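Local coordinates for protein predicted ATPase of the ABC class (Vibrio vulnificus, PDB 5D6A) that binds the ATP analogue AMP-PNP in a P-loop domain and, as a predicted ABC-class ATPase, probably hydrolyses ATP, at residues 74-79 against 132-137; 139-144 against 545-550; 255-260 against 419-424. All blocks are in the same frame, centred on the assembly; numbering follows the deposited sequence.

Contacts 1 and 2 share one antiparallel sheet of the N-terminal part of the chain and touch each other, their centres about 13 Å apart; contact 3 lies across the chain's centre, its centre about 45 Å from that of contact 1 and about 43 Å from that of contact 2. Contact 1, partly buried, braces a tight turn with the buried indole of Trp79, while Glu135 and Glu136 of the turn are exposed. Contact 2, at the surface, is carried by two arginines and bridging waters, and ties strand 137-144 to a loop 401 residues further on. Contact 3, partly buried in the P-loop domain, relies on backbone bonds and one aspartate at neighbouring parallel strands.

Contact 1. Residues 74-79 against 132-137; sequences RAFRAW and LFTEEG
Trp79 grips the turn at 134-137 with two nitrogens. Its indole NE1 gives a hydrogen bond of 3.0 Å to Thr134 O, nearly straight at 159°; the oxygen lies in the plane of the indole, while the nitrogen sits above the carbonyl plane of Thr134. Its backbone N binds Glu136 O at 3.3 Å, this time in the carbonyl plane and on a lone pair. Backbone and side chain of one residue thus hold two carbonyls of the same turn. With CG beside the backbone N, the indole reaches over Gly137, whose CA lies over one face, 3.6 Å from the centroid of the five-membered ring, in a CH-pi contact. The turn joins strands 131-133 and 137-144 as a beta hairpin of the antiparallel sheet in the N-terminal region of this ABC-class ATPase. Strand 71-78 runs antiparallel beside the second arm of that hairpin, and Ala78 and Gly137 form a non-hydrogen-bonded pair there, their CA atoms 4.0 Å apart. Two CA-H...O contacts flank the pair: Gly137 CA to Arg77 O, and Ala78 CA to Glu136 O. Farther out, the six-membered ring of Trp79 meets Phe133 obliquely, the planes 56° apart; Trp79 CH2 lies over one face of the Phe133 ring, 3.4 Å from Phe133 CD1. Phe133 in turn packs on Gln95, Arg99 and Ile102 of helix 92-109. On the other flank Phe76, its CG anti to the backbone N (chi1 173°), sends its ring out to the turn, where the Phe76 CZ edge meets Glu136 CB at 3.5 Å. Lys88 adds a hydrogen bond from NZ to Glu135 O and also packs on Trp79.

Contact 2. Residues 139-144 against 545-550; sequences ELRFRV and MPQHGD
Arg141 and Gln547 cross at about a right angle, Gln547 CB lying over the centre of one guanidinium face and the guanidinium and amide planes 48° apart. Extended from CG to NE, the Arg141 chain carries its flat group across to the loop. There Arg141 NH1 bonds His548 O at 2.9 Å, with the oxygen in the guanidinium plane. Arg141 NE makes a 3.0 Å salt bridge with Glu139 OE2, reaching it from above the carboxylate plane, so two edges of the guanidinium are fixed; Arg74 is a second partner of that oxygen. Nearer the backbone, Gly549 CA lies 3.3 Å from Arg141 CB, and a water joins Arg141 O to Gly549 O.

Arg143 and Asp550 cross obliquely, their planes 81° apart. Arg143 NH2 holds Asp550 OD2 at 3.1 Å in a salt bridge, close to the guanidinium plane but above that of the carboxylate, while Asp550 OD1 pairs with Arg72. Gln547 is the centre of an inverse gamma turn, within a loop of the MRB1590 C-terminal family region that packs against strand 137-144 of the N-terminal sheet: an interdomain contact through arginines.

Contact 3. Residues 255-260 against 419-424; sequences GIPKGI and ADNVIQ
Ile260 O is gripped by two successive backbone amides: Asp420 N bonds it at 3.0 Å, and Asn421 N reaches it more weakly at 3.4 Å. The first donor is tilted 28° from the carbonyl plane; the second bond is long but straight, 167° at the hydrogen. The aspartate returns a bond to the same residue, Asp420 OD1 accepting from Ile260 N at 3.0 Å with the amide coming from above the carboxylate plane. N and O of Ile260 are thus both taken up by one aspartate. Its CG stands beside the backbone N (chi1 -57°), which turns the carboxylate back toward strand 260-264. OD1 also makes a salt bridge with Arg398 of helix 390-401, so the arginine charge and the amide share one oxygen and would probably stabilise the ionised form. Here strands 260-264 and 421-425 start side by side as parallel neighbours in the mixed sheet of the P-loop domain. Strand 260-264 leads toward a probable Walker A loop and helix 271-280, in the strand-loop-helix arrangement of P-loop NTPases. Ile260 itself lies across the Asp420 side chain, Ile260 CB being 3.6 Å from Asp420 OD1, while Ile260 CG2 meets Ala419 CB at 4.3 Å. Ile394 and Arg398 of helix 390-401 also pack against the isoleucine. Farther along, Pro257, at the end of strand 249-257, approaches the Asn421 side chain from the opposite direction: Pro257 CG is 3.8 Å from Asn421 OD1 and as far from ND2. Leu239 also packs on this asparagine. Gly259 N bonds Ser404 OG; Lys258, whose CB points away from segment 419-424, pairs its NZ with Glu202.

Contact 1. Residues 74-79 against 132-137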
ATOM      1  N   ARG A  74      -2.190 -27.102  19.187  1.00 40.96           N
ATOM      2  CA  ARG A  74      -2.517 -28.064  18.137  1.00 41.08           C
ATOM      3  C   ARG A  74      -3.273 -29.217  18.763  1.00 42.31           C
ATOM      4  O   ARG A  74      -3.035 -29.563  19.917  1.00 44.00           O
ATOM      5  CB  ARG A  74      -1.269 -28.592  17.424  1.00 42.17           C
ATOM      6  CG  ARG A  74      -0.467 -27.529  16.694  1.00 41.90           C
ATOM      7  CD  ARG A  74       0.673 -28.117  15.876  1.00 42.68           C
ATOM      8  NE  ARG A  74       1.631 -28.869  16.691  1.00 44.68           N
ATOM      9  CZ  ARG A  74       1.657 -30.195  16.827  1.00 46.36           C
ATOM     10  NH1 ARG A  74       0.793 -30.976  16.184  1.00 46.32           N
ATOM     11  NH2 ARG A  74       2.577 -30.751  17.605  1.00 49.12           N
ATOM     12  N   ALA A  75      -4.190 -29.806  18.005  1.00 42.22           N
ATOM     13  CA  ALA A  75      -4.980 -30.928  18.498  1.00 43.71           C
ATOM     14  C   ALA A  75      -5.097 -31.989  17.419  1.00 44.60           C
ATOM     15  O   ALA A  75      -5.309 -31.671  16.252  1.00 43.58           O
ATOM     16  CB  ALA A  75      -6.357 -30.457  18.928  1.00 43.28           C
ATOM     17  N   PHE A  76      -4.970 -33.250  17.818  1.00 47.06           N
ATOM     18  CA  PHE A  76      -5.051 -34.358  16.877  1.00 48.22           C
ATOM     19  C   PHE A  76      -6.182 -35.320  17.213  1.00 48.95           C
ATOM     20  O   PHE A  76      -6.406 -35.637  18.377  1.00 49.35           O
ATOM     21  CB  PHE A  76      -3.720 -35.112  16.843  1.00 50.26           C
ATOM     22  CG  PHE A  76      -3.764 -36.372  16.033  1.00 51.85           C
ATOM     23  CD1 PHE A  76      -3.659 -36.326  14.651  1.00 50.83           C
ATOM     24  CD2 PHE A  76      -3.915 -37.606  16.653  1.00 55.08           C
ATOM     25  CE1 PHE A  76      -3.705 -37.486  13.900  1.00 53.35           C
ATOM     26  CE2 PHE A  76      -3.962 -38.769  15.910  1.00 57.17           C
ATOM     27  CZ  PHE A  76      -3.855 -38.710  14.531  1.00 56.58           C
ATOM     28  N   ARG A  77      -6.886 -35.781  16.179  1.00 49.68           N
ATOM     29  CA  ARG A  77      -7.976 -36.737  16.339  1.00 52.05           C
ATOM     30  C   ARG A  77      -7.939 -37.823  15.277  1.00 52.98           C
ATOM     31  O   ARG A  77      -8.045 -37.528  14.089  1.00 53.25           O
ATOM     32  CB  ARG A  77      -9.333 -36.053  16.254  1.00 52.22           C
ATOM     33  CG  ARG A  77      -9.612 -35.039  17.342  1.00 52.65           C
ATOM     34  CD  ARG A  77     -11.108 -34.980  17.573  1.00 55.11           C
ATOM     35  NE  ARG A  77     -11.586 -36.237  18.159  1.00 60.12           N
ATOM     36  CZ  ARG A  77     -12.864 -36.561  18.342  1.00 62.87           C
ATOM     37  NH1 ARG A  77     -13.177 -37.730  18.891  1.00 65.48           N
ATOM     38  NH2 ARG A  77     -13.835 -35.733  17.973  1.00 63.47           N
ATOM     39  N   ALA A  78      -7.822 -39.078  15.711  1.00 55.40           N
ATOM     40  CA  ALA A  78      -7.789 -40.220  14.798  1.00 56.48           C
ATOM     41  C   ALA A  78      -9.138 -40.392  14.104  1.00 56.07           C
ATOM     42  O   ALA A  78     -10.180 -40.167  14.713  1.00 56.28           O
ATOM     43  CB  ALA A  78      -7.419 -41.485  15.555  1.00 59.75           C
ATOM     44  N   TRP A  79      -9.108 -40.804  12.837  1.00 56.34           N
ATOM     45  CA  TRP A  79     -10.332 -40.979  12.037  1.00 57.34           C
ATOM     46  C   TRP A  79     -11.405 -41.883  12.659  1.00 61.03           C
ATOM     47  O   TRP A  79     -12.587 -41.750  12.339  1.00 62.13           O
ATOM     48  CB  TRP A  79      -9.998 -41.529  10.645  1.00 57.99           C
ATOM     49  CG  TRP A  79      -9.189 -40.616   9.790  1.00 55.87           C
ATOM     50  CD1 TRP A  79      -7.860 -40.718   9.511  1.00 56.07           C
ATOM     51  CD2 TRP A  79      -9.658 -39.454   9.100  1.00 52.87           C
ATOM     52  NE1 TRP A  79      -7.469 -39.689   8.687  1.00 53.63           N
ATOM     53  CE2 TRP A  79      -8.557 -38.899   8.420  1.00 51.48           C
ATOM     54  CE3 TRP A  79     -10.905 -38.827   8.992  1.00 51.72           C
ATOM     55  CZ2 TRP A  79      -8.662 -37.748   7.641  1.00 49.28           C
ATOM     56  CZ3 TRP A  79     -11.008 -37.680   8.218  1.00 49.36           C
ATOM     57  CH2 TRP A  79      -9.894 -37.156   7.552  1.00 48.16           C
ATOM     58  N   LEU A 132      -5.527 -29.910   8.931  1.00 38.68           N
ATOM     59  CA  LEU A 132      -4.804 -30.833   8.061  1.00 40.12           C
ATOM     60  C   LEU A 132      -5.283 -32.273   8.193  1.00 42.23           C
ATOM     61  O   LEU A 132      -5.665 -32.704   9.282  1.00 42.22           O
ATOM     62  CB  LEU A 132      -3.316 -30.803   8.418  1.00 40.91           C
ATOM     63  CG  LEU A 132      -2.571 -29.488   8.212  1.00 40.26           C
ATOM     64  CD1 LEU A 132      -1.189 -29.560   8.842  1.00 41.28           C
ATOM     65  CD2 LEU A 132      -2.485 -29.153   6.731  1.00 40.07           C
ATOM     66  N   PHE A 133      -5.264 -33.007   7.078  1.00 44.75           N
ATOM     67  CA  PHE A 133      -5.605 -34.433   7.085  1.00 47.34           C
ATOM     68  C   PHE A 133      -4.346 -35.252   6.859  1.00 50.24           C
ATOM     69  O   PHE A 133      -3.428 -34.825   6.163  1.00 51.33           O
ATOM     70  CB  PHE A 133      -6.621 -34.842   6.002  1.00 46.81           C
ATOM     71  CG  PHE A 133      -8.003 -34.271   6.174  1.00 45.10           C
ATOM     72  CD1 PHE A 133      -8.549 -34.058   7.431  1.00 44.55           C
ATOM     73  CD2 PHE A 133      -8.808 -34.067   5.064  1.00 45.06           C
ATOM     74  CE1 PHE A 133      -9.836 -33.563   7.569  1.00 43.95           C
ATOM     75  CE2 PHE A 133     -10.101 -33.586   5.198  1.00 44.20           C
ATOM     76  CZ  PHE A 133     -10.613 -33.330   6.452  1.00 43.15           C
ATOM     77  N   THR A 134      -4.324 -36.437   7.456  1.00 55.25           N
ATOM     78  CA  THR A 134      -3.222 -37.379   7.310  1.00 59.44           C
ATOM     79  C   THR A 134      -3.863 -38.754   7.227  1.00 63.61           C
ATOM     80  O   THR A 134      -5.086 -38.864   7.152  1.00 63.34           O
ATOM     81  CB  THR A 134      -2.254 -37.328   8.510  1.00 59.52           C
ATOM     82  OG1 THR A 134      -2.923 -37.784   9.693  1.00 60.07           O
ATOM     83  CG2 THR A 134      -1.740 -35.913   8.731  1.00 57.56           C
ATOM     84  N   GLU A 135      -3.053 -39.803   7.233  1.00 70.28           N
ATOM     85  CA  GLU A 135      -3.594 -41.157   7.209  1.00 75.83           C
ATOM     86  C   GLU A 135      -4.090 -41.522   8.610  1.00 73.74           C
ATOM     87  O   GLU A 135      -5.053 -42.276   8.756  1.00 73.48           O
ATOM     88  CB  GLU A 135      -2.541 -42.162   6.731  1.00 84.08           C
ATOM     89  CG  GLU A 135      -2.073 -41.940   5.296  1.00 88.90           C
ATOM     90  CD  GLU A 135      -3.183 -42.112   4.269  1.00 92.94           C
ATOM     91  OE1 GLU A 135      -3.078 -41.509   3.176  1.00 95.49           O
ATOM     92  OE2 GLU A 135      -4.163 -42.838   4.552  1.00 95.00           O
ATOM     93  N   GLU A 136      -3.443 -40.957   9.630  1.00 71.20           N
ATOM     94  CA  GLU A 136      -3.796 -41.236  11.019  1.00 69.95           C
ATOM     95  C   GLU A 136      -5.068 -40.508  11.446  1.00 64.92           C
ATOM     96  O   GLU A 136      -5.945 -41.105  12.066  1.00 65.76           O
ATOM     97  CB  GLU A 136      -2.655 -40.849  11.975  1.00 71.38           C
ATOM     98  CG  GLU A 136      -1.325 -41.557  11.743  1.00 75.24           C
ATOM     99  CD  GLU A 136      -0.593 -41.090  10.496  1.00 75.90           C
ATOM    100  OE1 GLU A 136      -1.007 -40.077   9.889  1.00 72.95           O
ATOM    101  OE2 GLU A 136       0.413 -41.734  10.127  1.00 80.88           O
ATOM    102  N   GLY A 137      -5.169 -39.221  11.124  1.00 59.21           N
ATOM    103  CA  GLY A 137      -6.346 -38.454  11.518  1.00 55.05           C
ATOM    104  C   GLY A 137      -6.357 -36.989  11.132  1.00 50.39           C
ATOM    105  O   GLY A 137      -5.578 -36.534  10.292  1.00 48.72           O
TER

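Contact 2. Residues 139-144 against 545-550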
ATOM      1  N   GLU A 139      -5.921 -33.001  12.034  1.00 42.17           N
ATOM      2  CA  GLU A 139      -5.123 -32.141  12.904  1.00 41.98           C
ATOM      3  C   GLU A 139      -5.614 -30.700  12.832  1.00 39.88           C
ATOM      4  O   GLU A 139      -5.820 -30.157  11.745  1.00 38.71           O
ATOM      5  CB  GLU A 139      -3.634 -32.207  12.545  1.00 42.81           C
ATOM      6  CG  GLU A 139      -2.764 -31.303  13.412  1.00 43.24           C
ATOM      7  CD  GLU A 139      -1.280 -31.418  13.115  1.00 45.53           C
ATOM      8  OE1 GLU A 139      -0.873 -32.349  12.385  1.00 48.28           O
ATOM      9  OE2 GLU A 139      -0.515 -30.573  13.625  1.00 45.37           O
ATOM     10  N   LEU A 140      -5.801 -30.094  14.002  1.00 39.45           N
ATOM     11  CA  LEU A 140      -6.242 -28.713  14.111  1.00 38.32           C
ATOM     12  C   LEU A 140      -5.114 -27.879  14.678  1.00 38.32           C
ATOM     13  O   LEU A 140      -4.422 -28.310  15.603  1.00 39.14           O
ATOM     14  CB  LEU A 140      -7.440 -28.599  15.049  1.00 38.68           C
ATOM     15  CG  LEU A 140      -8.663 -29.448  14.724  1.00 39.19           C
ATOM     16  CD1 LEU A 140      -9.723 -29.217  15.789  1.00 39.44           C
ATOM     17  CD2 LEU A 140      -9.202 -29.137  13.335  1.00 38.15           C
ATOM     18  N   ARG A 141      -4.930 -26.689  14.122  1.00 36.74           N
ATOM     19  CA  ARG A 141      -3.910 -25.768  14.592  1.00 36.92           C
ATOM     20  C   ARG A 141      -4.570 -24.423  14.824  1.00 36.48           C
ATOM     21  O   ARG A 141      -5.281 -23.917  13.956  1.00 35.81           O
ATOM     22  CB  ARG A 141      -2.772 -25.654  13.590  1.00 37.19           C
ATOM     23  CG  ARG A 141      -2.060 -26.970  13.326  1.00 38.12           C
ATOM     24  CD  ARG A 141      -0.823 -26.747  12.479  1.00 38.73           C
ATOM     25  NE  ARG A 141      -0.120 -27.988  12.187  1.00 39.64           N
ATOM     26  CZ  ARG A 141       0.938 -28.075  11.385  1.00 40.74           C
ATOM     27  NH1 ARG A 141       1.421 -26.992  10.781  1.00 40.45           N
ATOM     28  NH2 ARG A 141       1.509 -29.251  11.178  1.00 42.60           N
ATOM     29  N   PHE A 142      -4.332 -23.849  15.999  1.00 37.34           N
ATOM     30  CA  PHE A 142      -4.955 -22.592  16.378  1.00 38.20           C
ATOM     31  C   PHE A 142      -4.192 -21.913  17.510  1.00 40.22           C
ATOM     32  O   PHE A 142      -3.200 -22.446  18.009  1.00 40.88           O
ATOM     33  CB  PHE A 142      -6.402 -22.869  16.808  1.00 37.93           C
ATOM     34  CG  PHE A 142      -6.523 -23.959  17.831  1.00 38.43           C
ATOM     35  CD1 PHE A 142      -6.647 -25.283  17.436  1.00 38.24           C
ATOM     36  CD2 PHE A 142      -6.491 -23.667  19.187  1.00 39.86           C
ATOM     37  CE1 PHE A 142      -6.747 -26.296  18.373  1.00 39.63           C
ATOM     38  CE2 PHE A 142      -6.590 -24.675  20.130  1.00 40.91           C
ATOM     39  CZ  PHE A 142      -6.717 -25.992  19.721  1.00 41.00           C
ATOM     40  N   ARG A 143      -4.664 -20.734  17.907  1.00 41.99           N
ATOM     41  CA  ARG A 143      -4.043 -19.971  18.984  1.00 44.34           C
ATOM     42  C   ARG A 143      -4.961 -19.872  20.200  1.00 44.76           C
ATOM     43  O   ARG A 143      -6.179 -20.010  20.085  1.00 44.46           O
ATOM     44  CB  ARG A 143      -3.703 -18.563  18.503  1.00 46.01           C
ATOM     45  CG  ARG A 143      -2.692 -18.496  17.372  1.00 47.05           C
ATOM     46  CD  ARG A 143      -2.508 -17.048  16.949  1.00 50.27           C
ATOM     47  NE  ARG A 143      -1.480 -16.857  15.925  1.00 52.47           N
ATOM     48  CZ  ARG A 143      -0.192 -16.602  16.168  1.00 54.73           C
ATOM     49  NH1 ARG A 143       0.270 -16.513  17.414  1.00 55.76           N
ATOM     50  NH2 ARG A 143       0.645 -16.438  15.149  1.00 54.95           N
ATOM     51  N   VAL A 144      -4.359 -19.638  21.363  1.00 45.61           N
ATOM     52  CA  VAL A 144      -5.097 -19.481  22.616  1.00 47.03           C
ATOM     53  C   VAL A 144      -4.451 -18.363  23.430  1.00 49.03           C
ATOM     54  O   VAL A 144      -3.342 -18.521  23.939  1.00 50.32           O
ATOM     55  CB  VAL A 144      -5.112 -20.777  23.454  1.00 47.38           C
ATOM     56  CG1 VAL A 144      -5.795 -20.546  24.799  1.00 48.72           C
ATOM     57  CG2 VAL A 144      -5.796 -21.901  22.690  1.00 46.51           C
HETATM   58  N   MSE A 545       7.863 -27.330   7.292  1.00 52.83           N
HETATM   59  CA  MSE A 545       7.704 -25.985   7.836  1.00 48.63           C
HETATM   60  C   MSE A 545       7.390 -26.115   9.295  1.00 50.56           C
HETATM   61  O   MSE A 545       6.934 -27.173   9.734  1.00 54.02           O
HETATM   62  CB  MSE A 545       6.524 -25.281   7.183  1.00 44.79           C
HETATM   63  CG  MSE A 545       6.731 -25.114   5.687  1.00 42.12           C
HETATM   64 SE   MSE A 545       5.301 -23.980   4.947  1.00 37.82          SE
HETATM   65  CE  MSE A 545       6.101 -23.758   3.163  1.00 37.02           C
ATOM     66  N   PRO A 546       7.634 -25.050  10.084  1.00 50.00           N
ATOM     67  CA  PRO A 546       7.273 -25.141  11.497  1.00 50.87           C
ATOM     68  C   PRO A 546       5.794 -25.475  11.623  1.00 50.89           C
ATOM     69  O   PRO A 546       5.011 -25.143  10.733  1.00 49.04           O
ATOM     70  CB  PRO A 546       7.553 -23.735  12.033  1.00 50.10           C
ATOM     71  CG  PRO A 546       8.549 -23.154  11.098  1.00 49.37           C
ATOM     72  CD  PRO A 546       8.270 -23.761   9.754  1.00 49.10           C
ATOM     73  N   GLN A 547       5.411 -26.116  12.717  1.00 52.79           N
ATOM     74  CA  GLN A 547       4.022 -26.518  12.902  1.00 53.11           C
ATOM     75  C   GLN A 547       3.103 -25.356  13.306  1.00 51.59           C
ATOM     76  O   GLN A 547       2.466 -25.395  14.358  1.00 52.02           O
ATOM     77  CB  GLN A 547       3.952 -27.682  13.899  1.00 56.11           C
ATOM     78  CG  GLN A 547       4.662 -28.927  13.376  1.00 57.52           C
ATOM     79  CD  GLN A 547       4.697 -30.074  14.367  1.00 61.40           C
ATOM     80  OE1 GLN A 547       4.603 -29.871  15.577  1.00 64.16           O
ATOM     81  NE2 GLN A 547       4.857 -31.291  13.854  1.00 62.41           N
ATOM     82  N   HIS A 548       3.037 -24.330  12.454  1.00 49.35           N
ATOM     83  CA  HIS A 548       2.171 -23.177  12.712  1.00 48.81           C
ATOM     84  C   HIS A 548       0.795 -23.417  12.098  1.00 47.75           C
ATOM     85  O   HIS A 548       0.658 -24.170  11.130  1.00 47.54           O
ATOM     86  CB  HIS A 548       2.741 -21.875  12.131  1.00 47.28           C
ATOM     87  CG  HIS A 548       4.091 -21.500  12.658  1.00 49.47           C
ATOM     88  ND1 HIS A 548       4.415 -21.563  13.996  1.00 52.93           N
ATOM     89  CD2 HIS A 548       5.169 -20.962  12.038  1.00 49.07           C
ATOM     90  CE1 HIS A 548       5.655 -21.141  14.169  1.00 53.39           C
ATOM     91  NE2 HIS A 548       6.133 -20.764  12.997  1.00 51.29           N
ATOM     92  N   GLY A 549      -0.217 -22.757  12.656  1.00 46.37           N
ATOM     93  CA  GLY A 549      -1.587 -22.882  12.164  1.00 46.40           C
ATOM     94  C   GLY A 549      -1.991 -21.786  11.192  1.00 44.16           C
ATOM     95  O   GLY A 549      -3.096 -21.811  10.650  1.00 44.62           O
ATOM     96  N   ASP A 550      -1.094 -20.826  10.965  1.00 42.18           N
ATOM     97  CA  ASP A 550      -1.371 -19.708  10.058  1.00 40.56           C
ATOM     98  C   ASP A 550      -0.476 -19.738   8.814  1.00 38.63           C
ATOM     99  O   ASP A 550       0.273 -18.794   8.536  1.00 37.41           O
ATOM    100  CB  ASP A 550      -1.270 -18.362  10.803  1.00 40.66           C
ATOM    101  CG  ASP A 550       0.024 -18.209  11.594  1.00 40.87           C
ATOM    102  OD1 ASP A 550       0.774 -19.198  11.729  1.00 41.08           O
ATOM    103  OD2 ASP A 550       0.282 -17.094  12.101  1.00 41.46           O
TER
HETATM  104  O   HOH W   1       3.678 -26.712   9.281  1.00 26.37           O
HETATM  105  O   HOH W   2      -4.912 -21.492  12.688  1.00 32.43           O
HETATM  106  O   HOH W   3      -0.609 -22.192  15.732  1.00 39.56           O

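Contact 3. Residues 255-260 against 419-424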
ATOM      1  N   GLY A 255     -16.701 -18.546 -21.948  1.00 48.54           N
ATOM      2  CA  GLY A 255     -15.466 -19.287 -22.112  1.00 47.67           C
ATOM      3  C   GLY A 255     -14.448 -18.397 -22.785  1.00 47.42           C
ATOM      4  O   GLY A 255     -14.620 -18.028 -23.943  1.00 49.21           O
ATOM      5  N   ILE A 256     -13.399 -18.030 -22.055  1.00 46.25           N
ATOM      6  CA  ILE A 256     -12.339 -17.188 -22.601  1.00 46.66           C
ATOM      7  C   ILE A 256     -11.265 -18.099 -23.183  1.00 47.44           C
ATOM      8  O   ILE A 256     -10.487 -18.698 -22.440  1.00 47.27           O
ATOM      9  CB  ILE A 256     -11.744 -16.255 -21.529  1.00 45.23           C
ATOM     10  CG1 ILE A 256     -12.829 -15.297 -21.027  1.00 45.52           C
ATOM     11  CG2 ILE A 256     -10.571 -15.466 -22.097  1.00 45.04           C
ATOM     12  CD1 ILE A 256     -12.387 -14.376 -19.913  1.00 44.98           C
ATOM     13  N   PRO A 257     -11.211 -18.201 -24.520  1.00 49.31           N
ATOM     14  CA  PRO A 257     -10.242 -19.096 -25.143  1.00 50.78           C
ATOM     15  C   PRO A 257      -8.801 -18.625 -25.019  1.00 50.06           C
ATOM     16  O   PRO A 257      -8.552 -17.489 -24.622  1.00 49.36           O
ATOM     17  CB  PRO A 257     -10.671 -19.101 -26.613  1.00 52.06           C
ATOM     18  CG  PRO A 257     -11.288 -17.764 -26.821  1.00 51.94           C
ATOM     19  CD  PRO A 257     -11.929 -17.385 -25.518  1.00 50.45           C
ATOM     20  N   LYS A 258      -7.866 -19.507 -25.359  1.00 51.08           N
ATOM     21  CA  LYS A 258      -6.448 -19.176 -25.317  1.00 50.90           C
ATOM     22  C   LYS A 258      -6.136 -18.058 -26.302  1.00 50.75           C
ATOM     23  O   LYS A 258      -6.947 -17.729 -27.169  1.00 52.86           O
ATOM     24  CB  LYS A 258      -5.596 -20.400 -25.651  1.00 53.51           C
ATOM     25  CG  LYS A 258      -5.665 -21.525 -24.632  1.00 54.54           C
ATOM     26  CD  LYS A 258      -4.815 -22.698 -25.093  1.00 57.20           C
ATOM     27  CE  LYS A 258      -4.829 -23.845 -24.098  1.00 57.82           C
ATOM     28  NZ  LYS A 258      -4.058 -25.017 -24.604  1.00 58.53           N
ATOM     29  N   GLY A 259      -4.950 -17.479 -26.165  1.00 48.85           N
ATOM     30  CA  GLY A 259      -4.527 -16.390 -27.027  1.00 49.05           C
ATOM     31  C   GLY A 259      -4.785 -15.049 -26.377  1.00 48.09           C
ATOM     32  O   GLY A 259      -4.916 -14.956 -25.160  1.00 46.95           O
ATOM     33  N   ILE A 260      -4.870 -14.010 -27.199  1.00 48.84           N
ATOM     34  CA  ILE A 260      -5.086 -12.655 -26.716  1.00 47.87           C
ATOM     35  C   ILE A 260      -6.574 -12.323 -26.671  1.00 47.67           C
ATOM     36  O   ILE A 260      -7.283 -12.504 -27.656  1.00 48.38           O
ATOM     37  CB  ILE A 260      -4.361 -11.634 -27.614  1.00 49.26           C
ATOM     38  CG1 ILE A 260      -2.872 -11.992 -27.716  1.00 49.00           C
ATOM     39  CG2 ILE A 260      -4.549 -10.219 -27.076  1.00 48.80           C
ATOM     40  CD1 ILE A 260      -2.087 -11.113 -28.667  1.00 50.60           C
ATOM     41  N   ALA A 419      -5.476  -9.056 -31.596  1.00 60.11           N
ATOM     42  CA  ALA A 419      -6.367  -9.770 -30.672  1.00 58.03           C
ATOM     43  C   ALA A 419      -7.164 -10.879 -31.353  1.00 58.89           C
ATOM     44  O   ALA A 419      -7.557 -10.744 -32.506  1.00 60.59           O
ATOM     45  CB  ALA A 419      -7.318  -8.791 -30.001  1.00 57.02           C
ATOM     46  N   ASP A 420      -7.392 -11.975 -30.627  1.00 58.74           N
ATOM     47  CA  ASP A 420      -8.180 -13.099 -31.140  1.00 60.64           C
ATOM     48  C   ASP A 420      -9.655 -12.816 -30.897  1.00 60.27           C
ATOM     49  O   ASP A 420     -10.479 -12.964 -31.801  1.00 62.65           O
ATOM     50  CB  ASP A 420      -7.816 -14.418 -30.450  1.00 61.32           C
ATOM     51  CG  ASP A 420      -6.345 -14.764 -30.568  1.00 62.94           C
ATOM     52  OD1 ASP A 420      -5.505 -13.930 -30.172  1.00 62.97           O
ATOM     53  OD2 ASP A 420      -6.028 -15.888 -31.016  1.00 65.92           O
ATOM     54  N   ASN A 421      -9.983 -12.433 -29.662  1.00 57.17           N
ATOM     55  CA  ASN A 421     -11.358 -12.113 -29.283  1.00 56.93           C
ATOM     56  C   ASN A 421     -11.444 -10.771 -28.557  1.00 54.43           C
ATOM     57  O   ASN A 421     -10.516 -10.381 -27.846  1.00 53.08           O
ATOM     58  CB  ASN A 421     -11.948 -13.215 -28.399  1.00 56.65           C
ATOM     59  CG  ASN A 421     -11.890 -14.580 -29.054  1.00 58.36           C
ATOM     60  OD1 ASN A 421     -10.821 -15.047 -29.445  1.00 59.58           O
ATOM     61  ND2 ASN A 421     -13.036 -15.243 -29.147  1.00 59.75           N
ATOM     62  N   VAL A 422     -12.563 -10.069 -28.740  1.00 53.57           N
ATOM     63  CA  VAL A 422     -12.775  -8.768 -28.107  1.00 52.14           C
ATOM     64  C   VAL A 422     -14.141  -8.721 -27.420  1.00 52.23           C
ATOM     65  O   VAL A 422     -15.176  -8.897 -28.063  1.00 53.32           O
ATOM     66  CB  VAL A 422     -12.677  -7.620 -29.129  1.00 53.26           C
ATOM     67  CG1 VAL A 422     -12.851  -6.275 -28.438  1.00 53.00           C
ATOM     68  CG2 VAL A 422     -11.341  -7.671 -29.855  1.00 53.11           C
ATOM     69  N   ILE A 423     -14.125  -8.477 -26.113  1.00 50.68           N
ATOM     70  CA  ILE A 423     -15.340  -8.408 -25.311  1.00 51.79           C
ATOM     71  C   ILE A 423     -15.636  -6.966 -24.921  1.00 52.81           C
ATOM     72  O   ILE A 423     -14.740  -6.244 -24.492  1.00 52.44           O
ATOM     73  CB  ILE A 423     -15.197  -9.252 -24.033  1.00 49.86           C
ATOM     74  CG1 ILE A 423     -14.988 -10.723 -24.404  1.00 50.08           C
ATOM     75  CG2 ILE A 423     -16.425  -9.090 -23.144  1.00 50.55           C
ATOM     76  CD1 ILE A 423     -14.659 -11.619 -23.230  1.00 48.56           C
ATOM     77  N   GLN A 424     -16.892  -6.550 -25.066  1.00 54.50           N
ATOM     78  CA  GLN A 424     -17.283  -5.194 -24.714  1.00 55.26           C
ATOM     79  C   GLN A 424     -18.232  -5.207 -23.525  1.00 55.72           C
ATOM     80  O   GLN A 424     -19.221  -5.941 -23.520  1.00 56.68           O
ATOM     81  CB  GLN A 424     -17.961  -4.496 -25.894  1.00 57.54           C
ATOM     82  CG  GLN A 424     -18.267  -3.023 -25.637  1.00 58.68           C
ATOM     83  CD  GLN A 424     -19.044  -2.367 -26.761  1.00 60.79           C
ATOM     84  OE1 GLN A 424     -19.597  -3.041 -27.622  1.00 62.36           O
ATOM     85  NE2 GLN A 424     -19.105  -1.043 -26.743  1.00 61.93           N
TER